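Side-chain contact in nitroreductase family protein (Sphingopyxis sp., PDB 7DP1), which probably uses FMN and NADPH to reduce nitro groups of dinitroaniline herbicides: residues Ala16-Val21 against Trp157-Met162. The protein carries 1 engineered substitution. Sequence-based numbering, arbitrary orientation.
Sequences ARRRSV and WLQSVM. With FMN (flavin mononucleotide), chain C.
The side chain of Arg18 packs its methylene portion against Gln159 and Met162 of helix 148-167, a small buried contact beside the FMN phosphate. Arg18 is the first residue to leave helical geometry after helix 11-17. The contact sits at the phosphate end of the FMN site of a nitroreductase-family dimer, and helix 148-167 lies at the subunit interface.

Arg18 touches two residues of the helix, and its CD makes the closest approach to each. It lies 3.9 Å from CB of Met162 and 3.8 Å from OE1 of Gln159. CG of Arg18 stands anti to the backbone N (chi1 -177°), and the chain then bends at chi2 and chi3. These bends turn the guanidinium toward the phosphate while CD stays against the helix. The guanidinium and the Gln159 amide are tilted 49° from each other. Met162 also packs on Leu201 and on Ser172 and Pro174 of strand 171-175.

The guanidinium meets the phosphate through its edge. NH1 and NH2 of Arg18 each donate to O3P of FMN at 3.0 Å, so that O3P accepts from both terminal nitrogens. NH2 adds a longer bond to O2P. Ser20 binds the same phosphate: its backbone N donates a nearly straight bond to O1P of FMN (2.6 Å, 176°), and its OG donates to O3P at 2.8 Å. O3P thus takes three bonds from these two residues.

NH2 of Arg18 also donates to Arg43 O of the second subunit, and Gln159 NE2 bonds to Ser160 OG of the same neighbour. Gln159 OE1 is buried without a hydrogen-bonding partner in the model. The phosphate, not this amide oxygen, is the likely main partner of the guanidinium charge. The carbon part of Arg18 rests on Met162 and beside the Gln159 amide oxygen, while its NH1 and NH2 bind the FMN phosphate.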
ATOM      1  N   ALA A  16      -6.230 -14.001   3.005  1.00 38.30           N
ATOM      2  CA  ALA A  16      -7.603 -14.469   3.113  1.00 47.93           C
ATOM      3  C   ALA A  16      -8.168 -14.238   4.497  1.00 48.75           C
ATOM      4  O   ALA A  16      -9.316 -13.830   4.611  1.00 44.72           O
ATOM      5  CB  ALA A  16      -7.699 -15.941   2.746  1.00 45.33           C
ATOM      6  N   ARG A  17      -7.368 -14.465   5.545  1.00 46.83           N
ATOM      7  CA  ARG A  17      -7.889 -14.382   6.911  1.00 44.98           C
ATOM      8  C   ARG A  17      -7.753 -13.004   7.545  1.00 49.73           C
ATOM      9  O   ARG A  17      -8.295 -12.778   8.635  1.00 52.30           O
ATOM     10  CB  ARG A  17      -7.224 -15.428   7.827  1.00 50.24           C
ATOM     11  CG  ARG A  17      -7.351 -16.859   7.323  1.00 46.67           C
ATOM     12  CD  ARG A  17      -6.613 -17.900   8.160  1.00 56.33           C
ATOM     13  NE  ARG A  17      -7.293 -19.203   8.079  1.00 77.29           N
ATOM     14  CZ  ARG A  17      -6.819 -20.274   7.441  1.00 88.08           C
ATOM     15  NH1 ARG A  17      -5.648 -20.224   6.823  1.00 87.44           N
ATOM     16  NH2 ARG A  17      -7.520 -21.404   7.420  1.00 94.91           N
ATOM     17  N   ARG A  18      -7.036 -12.091   6.893  1.00 49.93           N
ATOM     18  CA  ARG A  18      -6.957 -10.715   7.393  1.00 51.84           C
ATOM     19  C   ARG A  18      -8.275  -9.981   7.168  1.00 47.56           C
ATOM     20  O   ARG A  18      -8.788  -9.938   6.057  1.00 44.61           O
ATOM     21  CB  ARG A  18      -5.811  -9.931   6.737  1.00 41.92           C
ATOM     22  CG  ARG A  18      -5.674  -8.491   7.313  1.00 42.39           C
ATOM     23  CD  ARG A  18      -5.410  -7.409   6.258  1.00 29.13           C
ATOM     24  NE  ARG A  18      -6.433  -7.411   5.212  1.00 33.08           N
ATOM     25  CZ  ARG A  18      -7.620  -6.826   5.307  1.00 33.35           C
ATOM     26  NH1 ARG A  18      -7.959  -6.189   6.422  1.00 32.59           N
ATOM     27  NH2 ARG A  18      -8.486  -6.906   4.285  1.00 37.61           N
ATOM     28  N   ARG A  19      -8.826  -9.402   8.227  1.00 49.00           N
ATOM     29  CA  ARG A  19      -9.995  -8.547   8.080  1.00 45.60           C
ATOM     30  C   ARG A  19      -9.876  -7.329   8.988  1.00 49.72           C
ATOM     31  O   ARG A  19      -9.050  -7.290   9.903  1.00 44.37           O
ATOM     32  CB  ARG A  19     -11.281  -9.312   8.385  1.00 44.46           C
ATOM     33  CG  ARG A  19     -11.508  -9.652   9.843  1.00 46.32           C
ATOM     34  CD  ARG A  19     -12.824 -10.445  10.027  1.00 54.60           C
ATOM     35  NE  ARG A  19     -14.002  -9.649   9.681  1.00 49.70           N
ATOM     36  CZ  ARG A  19     -15.114 -10.106   9.099  1.00 53.10           C
ATOM     37  NH1 ARG A  19     -15.274 -11.400   8.816  1.00 52.30           N
ATOM     38  NH2 ARG A  19     -16.104  -9.258   8.842  1.00 48.13           N
ATOM     39  N   SER A  20     -10.690  -6.320   8.725  1.00 41.85           N
ATOM     40  CA  SER A  20     -10.708  -5.178   9.612  1.00 46.53           C
ATOM     41  C   SER A  20     -11.502  -5.557  10.862  1.00 44.07           C
ATOM     42  O   SER A  20     -12.720  -5.539  10.852  1.00 45.21           O
ATOM     43  CB  SER A  20     -11.301  -3.966   8.902  1.00 32.63           C
ATOM     44  OG  SER A  20     -10.400  -3.540   7.882  1.00 32.69           O
ATOM     45  N   VAL A  21     -10.792  -5.871  11.941  1.00 37.51           N
ATOM     46  CA  VAL A  21     -11.408  -6.332  13.184  1.00 45.40           C
ATOM     47  C   VAL A  21     -11.899  -5.179  14.059  1.00 50.31           C
ATOM     48  O   VAL A  21     -11.139  -4.264  14.389  1.00 47.59           O
ATOM     49  CB  VAL A  21     -10.405  -7.206  13.973  1.00 46.63           C
ATOM     50  CG1 VAL A  21     -10.871  -7.447  15.374  1.00 48.31           C
ATOM     51  CG2 VAL A  21     -10.177  -8.522  13.231  1.00 42.55           C
ATOM     52  N   TRP A 157       3.853  -0.888   3.038  1.00 21.96           N
ATOM     53  CA  TRP A 157       4.326  -1.210   4.403  1.00 18.62           C
ATOM     54  C   TRP A 157       3.195  -1.632   5.322  1.00 20.60           C
ATOM     55  O   TRP A 157       3.269  -2.658   6.000  1.00 19.08           O
ATOM     56  CB  TRP A 157       5.045  -0.026   5.019  1.00 29.22           C
ATOM     57  CG  TRP A 157       5.525  -0.273   6.419  1.00 29.75           C
ATOM     58  CD1 TRP A 157       6.659  -0.934   6.778  1.00 31.52           C
ATOM     59  CD2 TRP A 157       4.909   0.165   7.653  1.00 26.85           C
ATOM     60  NE1 TRP A 157       6.800  -0.933   8.150  1.00 29.57           N
ATOM     61  CE2 TRP A 157       5.739  -0.274   8.713  1.00 33.12           C
ATOM     62  CE3 TRP A 157       3.738   0.865   7.961  1.00 35.68           C
ATOM     63  CZ2 TRP A 157       5.443  -0.028  10.080  1.00 31.97           C
ATOM     64  CZ3 TRP A 157       3.436   1.105   9.318  1.00 40.80           C
ATOM     65  CH2 TRP A 157       4.290   0.652  10.356  1.00 35.33           C
ATOM     66  N   LEU A 158       2.139  -0.831   5.345  1.00 19.76           N
ATOM     67  CA  LEU A 158       1.009  -1.107   6.217  1.00 18.66           C
ATOM     68  C   LEU A 158       0.410  -2.480   5.973  1.00 26.68           C
ATOM     69  O   LEU A 158       0.115  -3.212   6.916  1.00 28.00           O
ATOM     70  CB  LEU A 158      -0.084  -0.035   6.036  1.00 20.07           C
ATOM     71  CG  LEU A 158      -1.152  -0.142   7.122  1.00 30.13           C
ATOM     72  CD1 LEU A 158      -0.534   0.154   8.501  1.00 35.63           C
ATOM     73  CD2 LEU A 158      -2.317   0.782   6.836  1.00 29.27           C
ATOM     74  N   GLN A 159       0.178  -2.829   4.699  1.00 28.88           N
ATOM     75  CA  GLN A 159      -0.329  -4.168   4.400  1.00 27.88           C
ATOM     76  C   GLN A 159       0.667  -5.251   4.834  1.00 28.75           C
ATOM     77  O   GLN A 159       0.279  -6.340   5.241  1.00 30.61           O
ATOM     78  CB  GLN A 159      -0.644  -4.314   2.901  1.00 28.37           C
ATOM     79  CG  GLN A 159      -1.039  -5.727   2.457  1.00 26.91           C
ATOM     80  CD  GLN A 159      -2.430  -6.137   2.933  1.00 32.44           C
ATOM     81  OE1 GLN A 159      -2.958  -5.619   3.943  1.00 33.10           O
ATOM     82  NE2 GLN A 159      -3.033  -7.073   2.215  1.00 29.98           N
ATOM     83  N   SER A 160       1.960  -4.974   4.729  1.00 24.76           N
ATOM     84  CA  SER A 160       2.929  -5.935   5.274  1.00 27.06           C
ATOM     85  C   SER A 160       2.673  -6.172   6.760  1.00 32.44           C
ATOM     86  O   SER A 160       2.614  -7.330   7.229  1.00 25.38           O
ATOM     87  CB  SER A 160       4.356  -5.444   5.048  1.00 31.69           C
ATOM     88  OG  SER A 160       4.606  -5.333   3.654  1.00 27.37           O
ATOM     89  N   VAL A 161       2.489  -5.085   7.510  1.00 24.87           N
ATOM     90  CA  VAL A 161       2.251  -5.233   8.952  1.00 24.47           C
ATOM     91  C   VAL A 161       0.976  -6.025   9.245  1.00 28.38           C
ATOM     92  O   VAL A 161       0.967  -6.958  10.048  1.00 34.45           O
ATOM     93  CB  VAL A 161       2.196  -3.844   9.612  1.00 32.21           C
ATOM     94  CG1 VAL A 161       1.805  -3.946  11.091  1.00 30.00           C
ATOM     95  CG2 VAL A 161       3.558  -3.160   9.427  1.00 23.72           C
ATOM     96  N   MET A 162      -0.102  -5.671   8.562  1.00 28.39           N
ATOM     97  CA  MET A 162      -1.387  -6.300   8.812  1.00 33.24           C
ATOM     98  C   MET A 162      -1.343  -7.810   8.527  1.00 36.36           C
ATOM     99  O   MET A 162      -1.924  -8.613   9.249  1.00 34.84           O
ATOM    100  CB  MET A 162      -2.453  -5.616   7.960  1.00 28.00           C
ATOM    101  CG  MET A 162      -2.743  -4.187   8.434  1.00 26.28           C
ATOM    102  SD  MET A 162      -4.145  -3.517   7.539  1.00 39.24           S
ATOM    103  CE  MET A 162      -3.337  -3.001   6.037  1.00 32.71           C
TER
HETATM  104  N1  FMN C 301     -12.604   0.891   8.978  1.00 38.95           N
HETATM  105  C2  FMN C 301     -13.290   1.576   9.960  1.00 46.71           C
HETATM  106  O2  FMN C 301     -14.247   1.058  10.523  1.00 58.50           O
HETATM  107  N3  FMN C 301     -12.918   2.850  10.322  1.00 46.88           N
HETATM  108  C4  FMN C 301     -11.850   3.466   9.714  1.00 44.80           C
HETATM  109  O4  FMN C 301     -11.522   4.612  10.071  1.00 44.87           O
HETATM  110  C4A FMN C 301     -11.166   2.778   8.713  1.00 43.58           C
HETATM  111  N5  FMN C 301     -10.097   3.364   8.072  1.00 44.63           N
HETATM  112  C5A FMN C 301      -9.395   2.687   7.094  1.00 43.62           C
HETATM  113  C6  FMN C 301      -8.311   3.316   6.486  1.00 44.98           C
HETATM  114  C7  FMN C 301      -7.597   2.661   5.501  1.00 44.72           C
HETATM  115  C7M FMN C 301      -6.421   3.310   4.838  1.00 31.08           C
HETATM  116  C8  FMN C 301      -7.960   1.378   5.122  1.00 40.52           C
HETATM  117  C8M FMN C 301      -7.132   0.708   4.063  1.00 30.50           C
HETATM  118  C9  FMN C 301      -9.046   0.741   5.726  1.00 25.55           C
HETATM  119  C9A FMN C 301      -9.775   1.399   6.719  1.00 32.12           C
HETATM  120  N10 FMN C 301     -10.862   0.812   7.350  1.00 35.18           N
HETATM  121  C10 FMN C 301     -11.551   1.496   8.339  1.00 39.64           C
HETATM  122  C1' FMN C 301     -11.298  -0.578   7.012  1.00 29.70           C
HETATM  123  C2' FMN C 301     -12.078  -0.715   5.708  1.00 41.66           C
HETATM  124  O2' FMN C 301     -13.414  -0.336   5.919  1.00 36.80           O
HETATM  125  C3' FMN C 301     -12.029  -2.179   5.284  1.00 30.90           C
HETATM  126  O3' FMN C 301     -10.704  -2.436   4.868  1.00 30.17           O
HETATM  127  C4' FMN C 301     -12.958  -2.526   4.124  1.00 44.08           C
HETATM  128  O4' FMN C 301     -14.331  -2.396   4.444  1.00 40.95           O
HETATM  129  C5' FMN C 301     -12.715  -3.972   3.762  1.00 40.55           C
HETATM  130  O5' FMN C 301     -13.021  -4.751   4.893  1.00 40.26           O
HETATM  131  P   FMN C 301     -11.899  -5.792   5.385  1.00 44.50           P
HETATM  132  O1P FMN C 301     -12.304  -6.336   6.725  1.00 40.32           O
HETATM  133  O2P FMN C 301     -11.773  -6.904   4.359  1.00 43.64           O
HETATM  134  O3P FMN C 301     -10.571  -5.061   5.481  1.00 38.00           O